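Local atomic coordinates of 11S globulin seed storage protein (Amaranthus hypochondriacus, PDB entry 3QAC), a protein that probably serves as a seed storage protein, a reserve of nutrients built from two cupin domains per subunit. Residues A70-Y75 with P178-L183; Q409-A412 with S416-R419. All blocks are in the same frame, centred on the assembly; numbering follows the deposited sequence.

The two contacts lie in different cupin domains of one subunit, on opposite sides of the chain's centre; their centres are about 36 Å apart and their nearest atoms about 18 Å. Both are buried, yet they hold different elements. Interaction 1, between 70-75 and 178-183, joins strands of the two sheets of the N-terminal cupin through a single pair of charged side chains, with a water beside it. Interaction 2, between 409-412 and 416-419, is local: a strand end of the C-terminal cupin turns back onto the start of a short helix, chiefly through backbone hydrogen bonds. Each adjoins a different neighbouring subunit, so both stand near interfaces of the trimer.

Interaction 1 of 2, residues A70-Y75 with P178-L183; sequences APELIY and PTRFYL
Strands 72-75 and 180-182 exchange no backbone hydrogen bonds, and Glu72 and Arg180 reach each other through their side chains. The Glu72 side chain starts toward the other segment and runs straight beyond CG (chi2 -177°), while that of Arg180 bends at chi3 (-69°) and brings its guanidinium to the carboxylate. The two chains cross at about a right angle. Arg180 NH2 gives a salt-bridging hydrogen bond of 2.7 Å to Glu72 OE2, received nearly along the C-O axis and lying close to the guanidinium plane. The carboxylate and guanidinium planes are 45° apart, and OE2 with NH2 makes the one direct contact rather than a two-pronged pair. Water 1 donates to Glu72 OE1 at 3.2 Å and accepts a weak bond from Arg180 NH1 at 3.3 Å. In the cupin fold, this pair ties together the two sheets: 72-78 lies between 158-164 and 138-142, whereas 180-182 pairs with 61-68 in the other sheet. Arg180 has further partners, with NE in a salt bridge to Glu190 and NH1 bonded to Ser66, which hold the guanidinium from several sides. Glu72 packs against Met142, Ile162 and Ile164, and the arginine's charge probably helps keep the buried carboxylate ionised.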
loop_
_atom_site.group_PDB
_atom_site.type_symbol
_atom_site.label_atom_id
_atom_site.label_comp_id
_atom_site.label_asym_id
_atom_site.label_seq_id
_atom_site.Cartn_x
_atom_site.Cartn_y
_atom_site.Cartn_z
ATOM N N ALA A 70 -5.977 3.327 13.400
ATOM C CA ALA A 70 -4.554 3.402 13.032
ATOM C C ALA A 70 -3.631 2.718 14.051
ATOM O O ALA A 70 -3.917 2.732 15.246
ATOM C CB ALA A 70 -4.135 4.844 12.850
ATOM N N PRO A 71 -2.506 2.139 13.582
ATOM C CA PRO A 71 -1.514 1.559 14.490
ATOM C C PRO A 71 -0.828 2.693 15.233
ATOM O O PRO A 71 -0.774 3.808 14.716
ATOM C CB PRO A 71 -0.483 0.910 13.546
ATOM C CG PRO A 71 -0.998 1.078 12.165
ATOM C CD PRO A 71 -2.025 2.164 12.194
ATOM N N GLU A 72 -0.299 2.414 16.413
ATOM C CA GLU A 72 0.351 3.443 17.197
ATOM C C GLU A 72 1.686 2.950 17.659
ATOM O O GLU A 72 1.863 1.770 17.922
ATOM C CB GLU A 72 -0.455 3.768 18.443
ATOM C CG GLU A 72 -1.886 4.142 18.194
ATOM C CD GLU A 72 -2.552 4.512 19.476
ATOM O OE1 GLU A 72 -2.409 3.741 20.445
ATOM O OE2 GLU A 72 -3.179 5.587 19.538
ATOM N N LEU A 73 2.604 3.887 17.767
ATOM C CA LEU A 73 3.910 3.677 18.319
ATOM C C LEU A 73 3.924 4.537 19.553
ATOM O O LEU A 73 3.720 5.752 19.472
ATOM C CB LEU A 73 4.958 4.171 17.334
ATOM C CG LEU A 73 6.153 3.257 17.130
ATOM C CD1 LEU A 73 5.667 1.841 16.859
ATOM C CD2 LEU A 73 6.988 3.770 15.979
ATOM N N ILE A 74 4.157 3.911 20.695
ATOM C CA ILE A 74 4.087 4.591 21.973
ATOM C C ILE A 74 5.452 4.611 22.662
ATOM O O ILE A 74 6.113 3.587 22.797
ATOM C CB ILE A 74 3.089 3.888 22.877
ATOM C CG1 ILE A 74 1.743 3.756 22.149
ATOM C CG2 ILE A 74 2.949 4.642 24.172
ATOM C CD1 ILE A 74 0.805 2.726 22.699
ATOM N N TYR A 75 5.886 5.789 23.081
ATOM C CA TYR A 75 7.065 5.886 23.911
ATOM C C TYR A 75 6.643 6.339 25.298
ATOM O O TYR A 75 5.918 7.326 25.451
ATOM C CB TYR A 75 8.081 6.848 23.315
ATOM C CG TYR A 75 9.284 7.083 24.196
ATOM C CD1 TYR A 75 10.266 6.119 24.326
ATOM C CD2 TYR A 75 9.448 8.279 24.873
ATOM C CE1 TYR A 75 11.365 6.323 25.120
ATOM C CE2 TYR A 75 10.552 8.498 25.668
ATOM C CZ TYR A 75 11.504 7.520 25.789
ATOM O OH TYR A 75 12.605 7.728 26.576
ATOM N N PRO A 178 -7.001 10.949 13.367
ATOM C CA PRO A 178 -7.243 9.628 13.958
ATOM C C PRO A 178 -8.719 9.475 14.273
ATOM O O PRO A 178 -9.412 10.460 14.536
ATOM C CB PRO A 178 -6.437 9.670 15.253
ATOM C CG PRO A 178 -5.325 10.620 14.959
ATOM C CD PRO A 178 -5.958 11.692 14.090
ATOM N N THR A 179 -9.200 8.247 14.206
ATOM C CA THR A 179 -10.531 7.936 14.661
ATOM C C THR A 179 -10.368 7.066 15.889
ATOM O O THR A 179 -9.724 6.010 15.840
ATOM C CB THR A 179 -11.311 7.199 13.594
ATOM O OG1 THR A 179 -11.478 8.064 12.465
ATOM C CG2 THR A 179 -12.670 6.815 14.095
ATOM N N ARG A 180 -10.911 7.532 17.006
ATOM C CA ARG A 180 -10.839 6.766 18.226
ATOM C C ARG A 180 -12.191 6.339 18.758
ATOM O O ARG A 180 -13.127 7.138 18.837
ATOM C CB ARG A 180 -10.104 7.530 19.311
ATOM C CG ARG A 180 -9.693 6.594 20.443
ATOM C CD ARG A 180 -8.777 7.291 21.372
ATOM N NE ARG A 180 -7.499 7.551 20.738
ATOM C CZ ARG A 180 -6.481 6.716 20.814
ATOM N NH1 ARG A 180 -6.628 5.590 21.483
ATOM N NH2 ARG A 180 -5.326 7.011 20.240
ATOM N N PHE A 181 -12.268 5.065 19.140
ATOM C CA PHE A 181 -13.476 4.489 19.706
ATOM C C PHE A 181 -13.179 4.091 21.151
ATOM O O PHE A 181 -12.224 3.364 21.407
ATOM C CB PHE A 181 -13.894 3.238 18.924
ATOM C CG PHE A 181 -14.068 3.449 17.435
ATOM C CD1 PHE A 181 -15.324 3.379 16.857
ATOM C CD2 PHE A 181 -12.977 3.678 16.615
ATOM C CE1 PHE A 181 -15.497 3.544 15.490
ATOM C CE2 PHE A 181 -13.139 3.842 15.248
ATOM C CZ PHE A 181 -14.406 3.770 14.682
ATOM N N TYR A 182 -13.983 4.582 22.093
ATOM C CA TYR A 182 -13.834 4.200 23.498
ATOM C C TYR A 182 -14.866 3.163 23.907
ATOM O O TYR A 182 -15.970 3.092 23.345
ATOM C CB TYR A 182 -13.932 5.410 24.432
ATOM C CG TYR A 182 -12.643 6.180 24.582
ATOM C CD1 TYR A 182 -12.301 7.182 23.693
ATOM C CD2 TYR A 182 -11.766 5.893 25.601
ATOM C CE1 TYR A 182 -11.118 7.893 23.832
ATOM C CE2 TYR A 182 -10.581 6.587 25.746
ATOM C CZ TYR A 182 -10.259 7.593 24.866
ATOM O OH TYR A 182 -9.067 8.284 25.019
ATOM N N LEU A 183 -14.486 2.365 24.897
ATOM C CA LEU A 183 -15.295 1.242 25.340
ATOM C C LEU A 183 -15.954 1.528 26.676
ATOM O O LEU A 183 -16.607 0.663 27.246
ATOM C CB LEU A 183 -14.413 0.006 25.446
ATOM C CG LEU A 183 -14.179 -0.573 24.062
ATOM C CD1 LEU A 183 -13.052 -1.587 24.068
ATOM C CD2 LEU A 183 -15.485 -1.195 23.599
HETATM O O HOH W 1 -3.649 5.238 22.954
#

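Interaction 2 of 2, residues Q409-A412 with S416-R419; sequences QSLA and SAIR
A turn off strand 408-410, in one sheet of the C-terminal cupin, leads into an N-capped helical turn, and the contact is the chain closing on itself there. Ala417 N donates to Ser410 O at 2.8 Å, with an N-H...O angle of 150°. Next along, Ile418 N reaches Leu411 O at 3.3 Å, so successive carbonyls of the departing strand take successive N-H groups of the helix start. Both donors stand somewhat out of the carbonyl planes. Ser416 CA also sits 3.2 Å from Ser410 O, a CA-H...O contact beside the first bond. Ser416 is the N-cap: with chi1 at 74° its OG is folded back over its own backbone, facing the N-H of Arg419, from which it accepts a nearly straight bond (Arg419 N to Ser416 OG 3.0 Å), and it also bonds with Gly413 O. Leu411 CD2 lies 4.2 Å from Ala417 CB, and the Gln409 side chain also packs on that methyl. Around this turn, Gln409 and Leu411 pair through their backbones with strand 335-341, Ile418 rests on Leu440 and Lys441 of helix 434-442, and Phe224 of a neighbouring subunit packs on Ala412 and Ile418.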
loop_
_atom_site.group_PDB
_atom_site.type_symbol
_atom_site.label_atom_id
_atom_site.label_comp_id
_atom_site.label_asym_id
_atom_site.label_seq_id
_atom_site.Cartn_x
_atom_site.Cartn_y
_atom_site.Cartn_z
ATOM N N GLN A 409 21.077 7.774 6.395
ATOM C CA GLN A 409 22.442 7.825 5.936
ATOM C C GLN A 409 23.083 9.091 6.432
ATOM O O GLN A 409 22.611 10.195 6.138
ATOM C CB GLN A 409 22.526 7.779 4.409
ATOM C CG GLN A 409 23.870 8.283 3.889
ATOM C CD GLN A 409 24.259 7.694 2.538
ATOM O OE1 GLN A 409 24.798 6.594 2.467
ATOM N NE2 GLN A 409 24.005 8.437 1.466
ATOM N N SER A 410 24.159 8.936 7.187
ATOM C CA SER A 410 24.980 10.070 7.558
ATOM C C SER A 410 25.664 10.607 6.315
ATOM O O SER A 410 25.953 9.872 5.380
ATOM C CB SER A 410 26.020 9.658 8.594
ATOM O OG SER A 410 25.380 9.066 9.711
ATOM N N LEU A 411 25.921 11.897 6.301
ATOM C CA LEU A 411 26.620 12.486 5.181
ATOM C C LEU A 411 28.095 12.583 5.527
ATOM O O LEU A 411 28.948 12.467 4.657
ATOM C CB LEU A 411 26.033 13.851 4.882
ATOM C CG LEU A 411 24.518 13.745 4.695
ATOM C CD1 LEU A 411 23.848 15.121 4.749
ATOM C CD2 LEU A 411 24.206 13.027 3.387
ATOM N N ALA A 412 28.385 12.769 6.814
ATOM C CA ALA A 412 29.764 12.851 7.298
ATOM C C ALA A 412 30.120 11.671 8.191
ATOM O O ALA A 412 29.249 11.057 8.800
ATOM C CB ALA A 412 29.989 14.167 8.049
ATOM N N SER A 416 29.443 7.002 5.978
ATOM C CA SER A 416 28.728 8.201 5.539
ATOM C C SER A 416 28.688 8.223 4.016
ATOM O O SER A 416 29.408 7.459 3.352
ATOM C CB SER A 416 29.425 9.466 6.036
ATOM O OG SER A 416 30.620 9.712 5.307
ATOM N N ALA A 417 27.850 9.091 3.456
ATOM C CA ALA A 417 27.770 9.191 2.010
ATOM C C ALA A 417 29.134 9.594 1.485
ATOM O O ALA A 417 29.657 8.972 0.576
ATOM C CB ALA A 417 26.743 10.191 1.605
ATOM N N ILE A 418 29.712 10.631 2.076
ATOM C CA ILE A 418 30.989 11.153 1.603
ATOM C C ILE A 418 32.081 10.081 1.623
ATOM O O ILE A 418 32.792 9.880 0.642
ATOM C CB ILE A 418 31.431 12.365 2.443
ATOM C CG1 ILE A 418 30.428 13.514 2.285
ATOM C CG2 ILE A 418 32.812 12.808 2.058
ATOM C CD1 ILE A 418 30.084 13.863 0.845
ATOM N N ARG A 419 32.212 9.394 2.750
ATOM C CA ARG A 419 33.246 8.380 2.889
ATOM C C ARG A 419 33.054 7.200 1.935
ATOM O O ARG A 419 34.015 6.573 1.520
ATOM C CB ARG A 419 33.301 7.883 4.320
ATOM C CG ARG A 419 34.382 6.881 4.540
ATOM C CD ARG A 419 34.998 7.078 5.899
ATOM N NE ARG A 419 35.641 5.854 6.350
ATOM C CZ ARG A 419 36.374 5.772 7.450
ATOM N NH1 ARG A 419 36.922 4.605 7.794
ATOM N NH2 ARG A 419 36.556 6.864 8.202
#